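Local coordinates for protein Alpha/beta hydrolase (Pseudomonas aeruginosa PAO1, PDB 4R1D) that probably acts as a lipase toxin of the type VI secretion system H2-T6SS, binds calcium and is held in complex with the protein Tli4, at residues N464-S469 with L475-Q480; I290-R295 with H438-L443; T373-L378 with G447-L452; W338-D343 with G481-G486; V304-N309 with T314-N319. One frame throughout, in Å; residues are numbered along the deposited sequence.

Contact 1. Residues N464-S469 with L475-Q480; sequences NGTYNS and LPTIVQ
Thr466 and Thr477 meet through their hydroxyls, which lie 2.6 Å apart from OG1 to OG1 in a short hydrogen bond; the two side chains run alongside one another, pointing the same way. Thr466 brings its oxygen there by setting OG1 anti to its own backbone N (chi1 -162°), and the same oxygen accepts from Asn468 N, closing an ST turn.

Backbone bonds flank this pair. Ile478 N donates to Gly465 O at 2.8 Å, and Tyr467 N to Pro476 O at 3.1 Å. Between them Thr466 and Thr477 form a single antiparallel bridge beside strand 477-479. Gly465 O is also approached by Thr477 CA, 3.3 Å away, in a CA-H...O contact.

The amide of Asn468 works at both ends. Its OD1 takes the N-H of Leu475 at 2.7 Å, with the donor tilted 15° from the carbonyl plane, while ND2 gives a proton to a water that in turn donates to Leu475 O.

Apolar contact comes from Tyr467, whose CB packs on Leu475 CB at 3.8 Å and whose CD2 is 4.2 Å from Pro476 CB. Pro476 O, the acceptor of Tyr467 N, also lies at the edge of the tyrosine ring.

Four hydrogen bonds therefore set the register of the loop along the strand, while Tyr467 and Leu475 bury much of the surface, supplying the apolar side.

Contact 2. Residues I290-R295 with H438-L443; sequences IYHHMR and HSWRDL
His292 and Trp440 form an offset stack, the imidazole lying over the five-membered ring of the indole with centroids 3.9 Å apart and planes at 24°. The overlap leans toward the six-membered ring: NE2 of His292 comes within 3.2 Å of Trp440 CZ2, and His292 CB sits over the face of the five-membered ring as a CH-pi contact. With CG anti to the helix backbone N (chi1 169°), the imidazole projects outward from the helix to reach the indole.

Beside the stack, Leu443 fills the angle between two helix residues. Its CG meets Tyr291 CD1 at 3.5 Å, the side chains crossing at about a right angle, while its CD2 touches His292 CB at 4.0 Å.

One shell further out, His438 turns its NE2 edge to the opposite face of Trp440, 3.2 Å above it; the stack with His292 is on the other face alone. Glu299 holds the indole N-H. The Tyr291 hydroxyl is engaged by Tyr376 O and Trp445 NE1.

The contact thus packs helix 289-296 against the loop before strand 443-446 and its first residue. Ile478 of strand 477-479 touches both Trp440 and Leu443, and helix 310-317 covers Ile290 and Met294.

Contact 3. Residues T373-L378 with G447-L452; sequences TTWYGL and GDPTPL
The indole of Trp375 is covered on both faces. Over one comes the methyl CD2 of Leu452, 3.5 Å above the plane and displaced toward the rim; over the other lies CB of its neighbour Tyr376, close to the centre. Trp375 NE1 in turn lies in the plane of the Tyr376 ring, at its edge. The leucine methyl is 3.6 Å from Trp375 CD2, at the fusion of the two rings, and makes a CH-pi contact with the five-membered ring, 27° off its normal. Pro449 adds to this from an oblique direction, its CB 3.7 Å from Trp375 CZ2, so the indole is touched at two separate points by the same segment.

Trp375 reaches across because its CG stands between the backbone N and the carbonyl carbon (chi1 72°), which turns the indole out from the type I turn of Thr374 to Gly377. NE1 is hydrogen-bonded to OE2 of Glu453, just beyond Leu452, so the same helical turn that covers one face also takes the ring's N-H.

The start of that turn is fixed by Asp448. Its OD1 accepts both from Thr450 N at 3.0 Å, met from above the carboxylate plane, and from Thr450 OG1 at 2.6 Å, through its syn lone pair.

The contact consequently ties the loop between helices 365-370 and 400-421 to the short, weakly bonded helix 450-453. Trp445 of strand 443-446 meets the indole edge-to-face, and Leu341 of strand 339-342 and Pro476 pack on it as well.

Contact 4. Residues W338-D343 with G481-G486; sequences WLFLCD and GPLETG
A small mixed sheet, separate from the six-stranded parallel sheet of the alpha/beta hydrolase core, supplies the strand 339-342 in this contact, and the loop following strand 477-479 lays one leucine against it. Phe340 and Cys342, two apart along the strand, both direct their side chains at Leu483. The strand enters through a classic beta bulge, where Trp338 and Leu339 both face Tyr359.

CD2 of Leu483 rests over the face of the Phe340 ring in a CH-pi contact, 3.7 Å from the centroid and 14° off the normal. Chi1 of -160° sets Leu483 CG opposite its N and carries the two methyls up against the strand. The loop itself is tied by Leu483 N to Asp442, whose side chain also packs on Phe340. No hydrogen bond joins the two segments, which meet through apolar packing. The other methyl, CD1, sits between the two strand residues, 3.5 Å from Cys342 SG and 3.9 Å from Phe340 CB.

Contact 5. Residues V304-N309 with T314-N319; sequences VVLGRN and TAIVAN
Leu306 makes the contact for the loop 304-309, meeting Ile316 and Val317. After Val304 and Val305, which pack on other parts of the chain, the side chain of Leu306 swings toward helix 310-317. CG lies anti to the carbonyl carbon (chi1 -64°) and the chain then runs extended, so that methyl CD1 arrives 3.6 Å from Val317 CG2, the two side chains crossing at about a right angle. The same methyl stands 4.3 Å from Ile316 CG2, a looser approach. Ile316 CD1 lies 3.7 Å from the carbonyl O of Leu306.

Gly307 follows with backbone angles at which a CB would collide with the carbonyl oxygen of Leu306. Arg308 then gives its N-H to Glu312 of the helix, and its carbonyl receives the amide of Asn464. Asn309 finishes the loop as N-cap: its OD1 takes the N-H of Glu312, so the helix whose later turn packs on Leu306 is started by the same loop.

The two segments meet by apolar packing. Around them, Met294 and Ile290 of helix 289-296 touch Val317, Trp94 of helix 84-95 touches Ile316, and Trp72 of strand 70-72 covers Leu306.

How the contacts relate
Contacts 1 to 4 gather round the small mixed sheet 358-359, 339-342, 443-446 and 477-479, their centres about 10 to 16 Å apart. Contact 5 lies about 14 Å from contact 2, centre to centre, on the helix 310-317 that follows helix 289-296. Along the chain, contact 5 is nested in the loop closed by contact 2, and contacts 1 and 3 in that closed by contact 4, while contact 2 crosses both 3 and 4. Arg295 of contact 2 bonds to Trp375 O and, weakly, to Tyr467 OH. Contacts 2, 3 and 4 join parts far apart in sequence, whereas 1 and 5 are local. All lie away from the calcium site.

Contact 1. Residues N464-S469 with L475-Q480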
# COMPACT_ATOMS: atom_id res chain seq x y z
N ASN A 464 13.64 18.30 -2.22
CA ASN A 464 12.55 18.70 -3.09
C ASN A 464 13.01 18.98 -4.54
O ASN A 464 12.25 19.50 -5.34
CB ASN A 464 11.81 19.93 -2.52
CG ASN A 464 10.86 19.58 -1.36
OD1 ASN A 464 10.89 20.21 -0.30
ND2 ASN A 464 9.99 18.59 -1.57
N GLY A 465 14.24 18.61 -4.86
CA GLY A 465 14.67 18.62 -6.25
C GLY A 465 15.89 19.46 -6.58
O GLY A 465 16.32 19.49 -7.73
N THR A 466 16.47 20.15 -5.59
CA THR A 466 17.64 20.96 -5.90
C THR A 466 18.75 20.95 -4.85
O THR A 466 18.49 20.84 -3.65
CB THR A 466 17.25 22.43 -6.24
OG1 THR A 466 18.34 23.07 -6.92
CG2 THR A 466 16.90 23.21 -4.96
N TYR A 467 19.99 21.04 -5.35
CA TYR A 467 21.17 21.22 -4.52
C TYR A 467 21.51 22.71 -4.36
O TYR A 467 22.39 23.07 -3.58
CB TYR A 467 22.36 20.47 -5.12
CG TYR A 467 22.32 18.98 -4.87
CD1 TYR A 467 22.97 18.43 -3.77
CD2 TYR A 467 21.62 18.13 -5.71
CE1 TYR A 467 22.93 17.07 -3.52
CE2 TYR A 467 21.58 16.76 -5.47
CZ TYR A 467 22.22 16.24 -4.38
OH TYR A 467 22.17 14.88 -4.14
N ASN A 468 20.84 23.58 -5.11
CA ASN A 468 21.02 25.02 -4.94
C ASN A 468 20.52 25.44 -3.58
O ASN A 468 19.47 24.97 -3.13
CB ASN A 468 20.27 25.80 -6.02
CG ASN A 468 20.87 25.62 -7.38
OD1 ASN A 468 22.09 25.52 -7.52
ND2 ASN A 468 20.03 25.57 -8.40
N SER A 469 21.26 26.31 -2.91
CA SER A 469 20.87 26.78 -1.60
C SER A 469 21.37 28.19 -1.38
O SER A 469 22.00 28.78 -2.26
CB SER A 469 21.44 25.87 -0.52
OG SER A 469 22.86 25.94 -0.50
N LEU A 475 23.87 24.50 -9.24
CA LEU A 475 24.04 23.09 -8.94
C LEU A 475 22.90 22.21 -9.48
O LEU A 475 21.86 22.73 -9.91
CB LEU A 475 24.20 22.90 -7.44
CG LEU A 475 25.30 23.74 -6.81
CD1 LEU A 475 25.35 23.48 -5.32
CD2 LEU A 475 26.64 23.42 -7.47
N PRO A 476 23.09 20.88 -9.48
CA PRO A 476 22.09 20.00 -10.09
C PRO A 476 20.68 20.20 -9.54
O PRO A 476 20.48 20.28 -8.32
CB PRO A 476 22.61 18.59 -9.76
CG PRO A 476 24.11 18.77 -9.72
CD PRO A 476 24.27 20.12 -9.02
N THR A 477 19.73 20.27 -10.46
CA THR A 477 18.33 20.48 -10.14
C THR A 477 17.47 19.61 -11.04
O THR A 477 17.65 19.58 -12.26
CB THR A 477 17.94 21.95 -10.37
OG1 THR A 477 18.72 22.79 -9.51
CG2 THR A 477 16.45 22.17 -10.08
N ILE A 478 16.53 18.90 -10.45
CA ILE A 478 15.62 18.12 -11.27
C ILE A 478 14.68 19.05 -12.03
O ILE A 478 14.01 19.89 -11.44
CB ILE A 478 14.85 17.08 -10.43
CG1 ILE A 478 15.79 15.90 -10.12
CG2 ILE A 478 13.62 16.60 -11.19
CD1 ILE A 478 15.24 14.85 -9.15
N VAL A 479 14.68 18.92 -13.35
CA VAL A 479 13.84 19.76 -14.19
C VAL A 479 13.00 18.90 -15.12
O VAL A 479 13.39 17.81 -15.52
CB VAL A 479 14.69 20.71 -15.04
CG1 VAL A 479 15.45 21.68 -14.15
CG2 VAL A 479 15.65 19.92 -15.92
N GLN A 480 11.83 19.42 -15.46
CA GLN A 480 10.90 18.75 -16.36
C GLN A 480 11.55 18.50 -17.72
O GLN A 480 12.24 19.37 -18.26
CB GLN A 480 9.66 19.62 -16.52
CG GLN A 480 8.46 18.94 -17.11
CD GLN A 480 7.26 19.87 -17.14
OE1 GLN A 480 6.76 20.29 -16.09
NE2 GLN A 480 6.80 20.20 -18.33
O HOH W 1 21.08 25.49 -11.03

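Contact 2. Residues I290-R295 with H438-L443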
# COMPACT_ATOMS: atom_id res chain seq x y z
N ILE A 290 9.00 6.91 -9.91
CA ILE A 290 9.39 6.51 -8.55
C ILE A 290 10.67 7.21 -8.12
O ILE A 290 10.85 7.55 -6.95
CB ILE A 290 9.54 4.96 -8.38
CG1 ILE A 290 9.67 4.60 -6.90
CG2 ILE A 290 10.74 4.44 -9.15
CD1 ILE A 290 9.91 3.11 -6.67
N TYR A 291 11.55 7.47 -9.08
CA TYR A 291 12.77 8.21 -8.76
C TYR A 291 12.43 9.65 -8.40
O TYR A 291 12.93 10.17 -7.42
CB TYR A 291 13.74 8.15 -9.95
CG TYR A 291 15.08 8.78 -9.67
CD1 TYR A 291 15.24 10.16 -9.72
CD2 TYR A 291 16.20 7.99 -9.40
CE1 TYR A 291 16.46 10.74 -9.48
CE2 TYR A 291 17.44 8.58 -9.17
CZ TYR A 291 17.55 9.95 -9.22
OH TYR A 291 18.77 10.56 -8.98
N HIS A 292 11.58 10.30 -9.18
CA HIS A 292 11.19 11.66 -8.85
C HIS A 292 10.63 11.72 -7.43
O HIS A 292 11.05 12.54 -6.62
CB HIS A 292 10.11 12.19 -9.80
CG HIS A 292 9.50 13.48 -9.34
ND1 HIS A 292 8.47 13.52 -8.42
CD2 HIS A 292 9.81 14.77 -9.61
CE1 HIS A 292 8.15 14.78 -8.17
NE2 HIS A 292 8.96 15.56 -8.88
N HIS A 293 9.68 10.84 -7.14
CA HIS A 293 8.99 10.89 -5.86
C HIS A 293 9.90 10.62 -4.67
O HIS A 293 9.80 11.30 -3.66
CB HIS A 293 7.78 9.95 -5.87
CG HIS A 293 6.82 10.26 -6.97
ND1 HIS A 293 5.89 9.36 -7.45
CD2 HIS A 293 6.66 11.39 -7.71
CE1 HIS A 293 5.20 9.91 -8.42
NE2 HIS A 293 5.64 11.15 -8.60
N MET A 294 10.81 9.65 -4.80
CA MET A 294 11.73 9.33 -3.73
C MET A 294 12.77 10.43 -3.50
O MET A 294 13.26 10.59 -2.39
CB MET A 294 12.41 7.98 -3.98
CG MET A 294 11.46 6.80 -3.85
SD MET A 294 12.29 5.21 -3.98
CE MET A 294 13.09 5.18 -2.37
N ARG A 295 13.10 11.17 -4.55
CA ARG A 295 14.09 12.24 -4.38
C ARG A 295 13.47 13.62 -4.10
O ARG A 295 14.15 14.50 -3.55
CB ARG A 295 15.05 12.31 -5.58
CG ARG A 295 15.96 11.08 -5.75
CD ARG A 295 16.81 10.87 -4.53
NE ARG A 295 17.61 12.06 -4.22
CZ ARG A 295 18.82 12.29 -4.74
NH1 ARG A 295 19.37 11.43 -5.58
NH2 ARG A 295 19.49 13.39 -4.40
N HIS A 438 4.10 14.92 -19.27
CA HIS A 438 5.53 14.59 -19.33
C HIS A 438 5.88 13.33 -18.55
O HIS A 438 6.80 12.59 -18.93
CB HIS A 438 6.41 15.78 -18.91
CG HIS A 438 6.54 15.96 -17.43
ND1 HIS A 438 5.61 16.64 -16.67
CD2 HIS A 438 7.52 15.59 -16.57
CE1 HIS A 438 6.00 16.65 -15.40
NE2 HIS A 438 7.16 16.02 -15.32
N SER A 439 5.16 13.09 -17.45
CA SER A 439 5.24 11.84 -16.71
C SER A 439 6.64 11.52 -16.17
O SER A 439 6.95 10.35 -15.93
CB SER A 439 4.77 10.68 -17.60
OG SER A 439 3.51 10.93 -18.20
N TRP A 440 7.46 12.54 -15.98
CA TRP A 440 8.85 12.36 -15.55
C TRP A 440 9.57 11.31 -16.40
O TRP A 440 10.45 10.59 -15.92
CB TRP A 440 8.91 11.99 -14.06
CG TRP A 440 8.34 13.09 -13.24
CD1 TRP A 440 7.14 13.09 -12.59
CD2 TRP A 440 8.91 14.39 -13.03
NE1 TRP A 440 6.94 14.31 -11.98
CE2 TRP A 440 8.01 15.12 -12.23
CE3 TRP A 440 10.11 14.99 -13.44
CZ2 TRP A 440 8.27 16.43 -11.84
CZ3 TRP A 440 10.36 16.29 -13.05
CH2 TRP A 440 9.45 17.00 -12.26
N ARG A 441 9.21 11.26 -17.68
CA ARG A 441 9.71 10.22 -18.56
C ARG A 441 11.23 10.34 -18.75
O ARG A 441 11.94 9.33 -18.76
CB ARG A 441 8.97 10.28 -19.90
CG ARG A 441 9.34 9.15 -20.85
CD ARG A 441 10.44 9.58 -21.85
NE ARG A 441 10.78 8.46 -22.71
CZ ARG A 441 11.13 8.55 -23.99
NH1 ARG A 441 11.21 9.73 -24.59
NH2 ARG A 441 11.39 7.45 -24.67
N ASP A 442 11.71 11.56 -18.93
CA ASP A 442 13.14 11.82 -18.85
C ASP A 442 13.40 12.45 -17.52
O ASP A 442 12.88 13.53 -17.23
CB ASP A 442 13.62 12.77 -19.96
CG ASP A 442 13.51 12.15 -21.34
OD1 ASP A 442 13.60 10.91 -21.44
OD2 ASP A 442 13.35 12.90 -22.32
N LEU A 443 14.17 11.78 -16.68
CA LEU A 443 14.45 12.28 -15.36
C LEU A 443 15.77 13.02 -15.50
O LEU A 443 16.81 12.39 -15.69
CB LEU A 443 14.57 11.13 -14.37
CG LEU A 443 14.33 11.44 -12.89
CD1 LEU A 443 15.18 12.62 -12.46
CD2 LEU A 443 12.87 11.72 -12.65

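Contact 3. Residues T373-L378 with G447-L452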
# COMPACT_ATOMS: atom_id res chain seq x y z
N THR A 373 24.82 4.86 -3.86
CA THR A 373 24.68 5.77 -2.73
C THR A 373 25.24 7.17 -2.98
O THR A 373 25.26 8.00 -2.07
CB THR A 373 25.33 5.20 -1.44
OG1 THR A 373 26.73 4.98 -1.65
CG2 THR A 373 24.66 3.89 -1.04
N THR A 374 25.71 7.42 -4.20
CA THR A 374 26.19 8.75 -4.57
C THR A 374 25.01 9.70 -4.73
O THR A 374 23.85 9.28 -4.68
CB THR A 374 27.02 8.75 -5.88
OG1 THR A 374 26.15 8.53 -6.99
CG2 THR A 374 28.07 7.66 -5.84
N TRP A 375 25.30 10.98 -4.94
CA TRP A 375 24.25 12.00 -5.01
C TRP A 375 23.12 11.70 -6.00
O TRP A 375 22.01 12.20 -5.81
CB TRP A 375 24.85 13.38 -5.32
CG TRP A 375 25.33 13.53 -6.72
CD1 TRP A 375 26.57 13.19 -7.20
CD2 TRP A 375 24.60 14.05 -7.83
NE1 TRP A 375 26.64 13.47 -8.55
CE2 TRP A 375 25.45 14.01 -8.96
CE3 TRP A 375 23.30 14.56 -7.99
CZ2 TRP A 375 25.05 14.45 -10.22
CZ3 TRP A 375 22.91 15.00 -9.24
CH2 TRP A 375 23.78 14.94 -10.34
N TYR A 376 23.38 10.94 -7.06
CA TYR A 376 22.34 10.71 -8.06
C TYR A 376 21.63 9.37 -7.87
O TYR A 376 20.79 9.00 -8.68
CB TYR A 376 22.86 10.87 -9.51
CG TYR A 376 23.89 9.84 -9.96
CD1 TYR A 376 23.49 8.65 -10.55
CD2 TYR A 376 25.25 10.08 -9.79
CE1 TYR A 376 24.44 7.70 -10.96
CE2 TYR A 376 26.19 9.15 -10.19
CZ TYR A 376 25.78 7.97 -10.77
OH TYR A 376 26.72 7.04 -11.18
N GLY A 377 21.97 8.67 -6.80
CA GLY A 377 21.36 7.38 -6.51
C GLY A 377 19.93 7.53 -6.03
O GLY A 377 19.51 8.63 -5.70
N LEU A 378 19.19 6.42 -6.00
CA LEU A 378 17.79 6.46 -5.59
C LEU A 378 17.67 6.87 -4.12
O LEU A 378 16.79 7.65 -3.75
CB LEU A 378 17.17 5.09 -5.78
CG LEU A 378 15.67 5.03 -5.53
CD1 LEU A 378 14.93 5.87 -6.56
CD2 LEU A 378 15.21 3.58 -5.58
N GLY A 447 22.58 20.94 -14.18
CA GLY A 447 23.47 21.73 -13.35
C GLY A 447 24.88 21.14 -13.31
O GLY A 447 25.17 20.20 -14.04
N ASP A 448 25.73 21.69 -12.45
CA ASP A 448 27.13 21.28 -12.39
C ASP A 448 27.40 20.40 -11.17
O ASP A 448 27.38 20.88 -10.04
CB ASP A 448 28.03 22.53 -12.35
CG ASP A 448 29.48 22.19 -12.13
OD1 ASP A 448 29.89 21.06 -12.47
OD2 ASP A 448 30.22 23.05 -11.61
N PRO A 449 27.65 19.10 -11.40
CA PRO A 449 27.88 18.12 -10.33
C PRO A 449 29.26 18.25 -9.68
O PRO A 449 29.51 17.61 -8.67
CB PRO A 449 27.79 16.78 -11.05
CG PRO A 449 27.21 17.07 -12.39
CD PRO A 449 27.55 18.47 -12.72
N THR A 450 30.14 19.06 -10.27
CA THR A 450 31.52 19.14 -9.80
C THR A 450 31.65 19.28 -8.28
O THR A 450 32.33 18.49 -7.64
CB THR A 450 32.31 20.27 -10.49
OG1 THR A 450 32.26 20.09 -11.92
CG2 THR A 450 33.75 20.26 -10.03
N PRO A 451 31.00 20.29 -7.69
CA PRO A 451 31.15 20.49 -6.24
C PRO A 451 30.58 19.33 -5.42
O PRO A 451 30.96 19.14 -4.27
CB PRO A 451 30.35 21.77 -5.98
CG PRO A 451 30.28 22.46 -7.30
CD PRO A 451 30.20 21.36 -8.31
N LEU A 452 29.67 18.57 -6.01
CA LEU A 452 29.07 17.45 -5.29
C LEU A 452 30.00 16.25 -5.29
O LEU A 452 29.91 15.38 -4.43
CB LEU A 452 27.73 17.05 -5.92
CG LEU A 452 26.49 17.91 -5.69
CD1 LEU A 452 26.68 19.34 -6.19
CD2 LEU A 452 25.31 17.27 -6.41

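Contact 4. Residues W338-D343 with G481-G486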
# COMPACT_ATOMS: atom_id res chain seq x y z
N TRP A 338 17.24 6.54 -18.78
CA TRP A 338 16.14 7.43 -18.47
C TRP A 338 16.52 8.48 -17.43
O TRP A 338 15.76 9.38 -17.14
CB TRP A 338 14.93 6.63 -18.00
CG TRP A 338 15.20 5.64 -16.89
CD1 TRP A 338 15.48 4.31 -17.03
CD2 TRP A 338 15.18 5.90 -15.48
NE1 TRP A 338 15.64 3.73 -15.79
CE2 TRP A 338 15.47 4.68 -14.83
CE3 TRP A 338 14.96 7.04 -14.71
CZ2 TRP A 338 15.54 4.58 -13.43
CZ3 TRP A 338 15.03 6.94 -13.32
CH2 TRP A 338 15.32 5.71 -12.70
N LEU A 339 17.72 8.35 -16.87
CA LEU A 339 18.15 9.29 -15.85
C LEU A 339 19.35 10.02 -16.41
O LEU A 339 20.39 9.41 -16.63
CB LEU A 339 18.57 8.54 -14.58
CG LEU A 339 19.19 9.39 -13.46
CD1 LEU A 339 18.20 10.42 -12.91
CD2 LEU A 339 19.71 8.52 -12.31
N PHE A 340 19.18 11.31 -16.64
CA PHE A 340 20.18 12.09 -17.37
C PHE A 340 20.79 13.20 -16.53
O PHE A 340 20.08 14.00 -15.92
CB PHE A 340 19.55 12.70 -18.63
CG PHE A 340 18.87 11.70 -19.51
CD1 PHE A 340 19.60 10.97 -20.44
CD2 PHE A 340 17.50 11.49 -19.42
CE1 PHE A 340 18.98 10.05 -21.26
CE2 PHE A 340 16.87 10.58 -20.24
CZ PHE A 340 17.61 9.85 -21.17
N LEU A 341 22.12 13.26 -16.52
CA LEU A 341 22.83 14.34 -15.85
C LEU A 341 23.31 15.30 -16.93
O LEU A 341 24.16 14.94 -17.75
CB LEU A 341 24.02 13.77 -15.08
CG LEU A 341 23.80 13.25 -13.65
CD1 LEU A 341 22.44 12.59 -13.42
CD2 LEU A 341 24.94 12.32 -13.24
N CYS A 342 22.76 16.51 -16.95
CA CYS A 342 23.01 17.47 -18.03
C CYS A 342 23.60 18.77 -17.52
O CYS A 342 23.46 19.09 -16.33
CB CYS A 342 21.70 17.79 -18.75
SG CYS A 342 20.85 16.38 -19.48
N ASP A 343 24.24 19.52 -18.41
CA ASP A 343 24.76 20.83 -18.04
C ASP A 343 23.69 21.91 -18.24
O ASP A 343 22.56 21.61 -18.64
CB ASP A 343 26.04 21.15 -18.83
CG ASP A 343 25.82 21.26 -20.34
OD1 ASP A 343 24.68 21.54 -20.78
OD2 ASP A 343 26.79 21.07 -21.09
N GLY A 481 11.34 17.30 -18.26
CA GLY A 481 11.80 16.96 -19.60
C GLY A 481 10.87 17.55 -20.64
O GLY A 481 10.00 18.35 -20.30
N PRO A 482 11.02 17.13 -21.91
CA PRO A 482 11.95 16.10 -22.39
C PRO A 482 13.37 16.61 -22.61
O PRO A 482 13.61 17.81 -22.67
CB PRO A 482 11.34 15.69 -23.73
CG PRO A 482 10.70 16.93 -24.23
CD PRO A 482 10.16 17.63 -23.00
N LEU A 483 14.30 15.66 -22.73
CA LEU A 483 15.70 15.96 -22.96
C LEU A 483 15.87 16.82 -24.21
O LEU A 483 15.15 16.65 -25.20
CB LEU A 483 16.48 14.65 -23.11
CG LEU A 483 18.00 14.63 -22.91
CD1 LEU A 483 18.34 15.08 -21.51
CD2 LEU A 483 18.52 13.22 -23.16
N GLU A 484 16.83 17.74 -24.16
CA GLU A 484 17.06 18.69 -25.25
C GLU A 484 17.37 17.99 -26.57
O GLU A 484 16.73 18.25 -27.59
CB GLU A 484 18.20 19.65 -24.86
CG GLU A 484 17.86 20.60 -23.70
CD GLU A 484 17.64 19.89 -22.36
OE1 GLU A 484 18.10 18.74 -22.19
OE2 GLU A 484 17.00 20.50 -21.47
N THR A 485 18.36 17.10 -26.53
CA THR A 485 18.74 16.32 -27.71
C THR A 485 18.42 14.85 -27.45
O THR A 485 19.07 14.20 -26.63
CB THR A 485 20.25 16.46 -28.02
OG1 THR A 485 20.57 17.85 -28.20
CG2 THR A 485 20.61 15.69 -29.28
N GLY A 486 17.42 14.33 -28.15
CA GLY A 486 16.96 12.98 -27.89
C GLY A 486 17.45 11.93 -28.85
O GLY A 486 17.85 12.21 -29.99

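Contact 5. Residues V304-N309 with T314-N319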
# COMPACT_ATOMS: atom_id res chain seq x y z
N VAL A 304 -3.09 11.05 -4.52
CA VAL A 304 -2.61 10.03 -3.60
C VAL A 304 -1.10 10.14 -3.49
O VAL A 304 -0.39 10.12 -4.50
CB VAL A 304 -3.01 8.64 -4.07
CG1 VAL A 304 -2.73 7.63 -3.00
CG2 VAL A 304 -4.49 8.64 -4.42
N VAL A 305 -0.61 10.27 -2.26
CA VAL A 305 0.79 10.58 -2.02
C VAL A 305 1.35 9.80 -0.84
O VAL A 305 0.60 9.38 0.03
CB VAL A 305 0.98 12.09 -1.75
CG1 VAL A 305 0.44 12.92 -2.92
CG2 VAL A 305 0.31 12.51 -0.45
N LEU A 306 2.67 9.60 -0.82
CA LEU A 306 3.33 9.02 0.34
C LEU A 306 4.31 10.01 0.98
O LEU A 306 5.13 9.63 1.81
CB LEU A 306 4.05 7.73 -0.04
CG LEU A 306 3.15 6.59 -0.51
CD1 LEU A 306 3.96 5.39 -0.98
CD2 LEU A 306 2.22 6.19 0.64
N GLY A 307 4.22 11.27 0.59
CA GLY A 307 5.04 12.29 1.21
C GLY A 307 5.25 13.51 0.33
O GLY A 307 5.03 13.46 -0.88
N ARG A 308 5.68 14.60 0.96
CA ARG A 308 5.85 15.88 0.26
C ARG A 308 7.32 16.24 0.06
O ARG A 308 7.63 17.31 -0.46
CB ARG A 308 5.17 16.99 1.04
CG ARG A 308 3.68 16.82 1.13
CD ARG A 308 3.06 16.80 -0.24
NE ARG A 308 1.61 16.79 -0.15
CZ ARG A 308 0.80 16.66 -1.20
NH1 ARG A 308 1.30 16.53 -2.42
NH2 ARG A 308 -0.51 16.66 -1.01
N ASN A 309 8.21 15.37 0.50
CA ASN A 309 9.63 15.52 0.21
C ASN A 309 10.29 14.15 0.18
O ASN A 309 9.64 13.11 0.44
CB ASN A 309 10.34 16.48 1.18
CG ASN A 309 10.23 16.04 2.63
OD1 ASN A 309 10.30 14.86 2.94
ND2 ASN A 309 10.08 17.01 3.54
N THR A 314 10.63 8.33 0.89
CA THR A 314 11.65 7.29 1.00
C THR A 314 11.43 6.42 2.24
O THR A 314 11.64 5.22 2.19
CB THR A 314 13.05 7.92 1.01
OG1 THR A 314 13.29 8.52 -0.27
CG2 THR A 314 14.11 6.87 1.28
N ALA A 315 10.98 7.02 3.34
CA ALA A 315 10.74 6.28 4.58
C ALA A 315 9.73 5.15 4.39
O ALA A 315 9.82 4.12 5.05
CB ALA A 315 10.26 7.22 5.68
N ILE A 316 8.75 5.38 3.54
CA ILE A 316 7.75 4.36 3.26
C ILE A 316 8.14 3.45 2.09
O ILE A 316 8.21 2.21 2.23
CB ILE A 316 6.37 5.00 3.06
CG1 ILE A 316 6.02 5.86 4.28
CG2 ILE A 316 5.30 3.94 2.83
CD1 ILE A 316 4.80 6.73 4.08
N VAL A 317 8.43 4.05 0.94
CA VAL A 317 8.65 3.28 -0.27
C VAL A 317 9.86 2.35 -0.18
O VAL A 317 9.80 1.22 -0.64
CB VAL A 317 8.78 4.22 -1.50
CG1 VAL A 317 9.13 3.43 -2.76
CG2 VAL A 317 7.47 4.99 -1.70
N ALA A 318 10.95 2.82 0.42
CA ALA A 318 12.19 2.05 0.44
C ALA A 318 12.08 0.81 1.32
O ALA A 318 12.96 -0.04 1.30
CB ALA A 318 13.40 2.93 0.87
N ASN A 319 10.99 0.72 2.08
CA ASN A 319 10.71 -0.47 2.90
C ASN A 319 9.60 -1.38 2.38
O ASN A 319 9.22 -2.36 3.04
CB ASN A 319 10.39 -0.05 4.33
CG ASN A 319 11.57 0.56 5.01
OD1 ASN A 319 11.54 1.73 5.39
ND2 ASN A 319 12.63 -0.22 5.16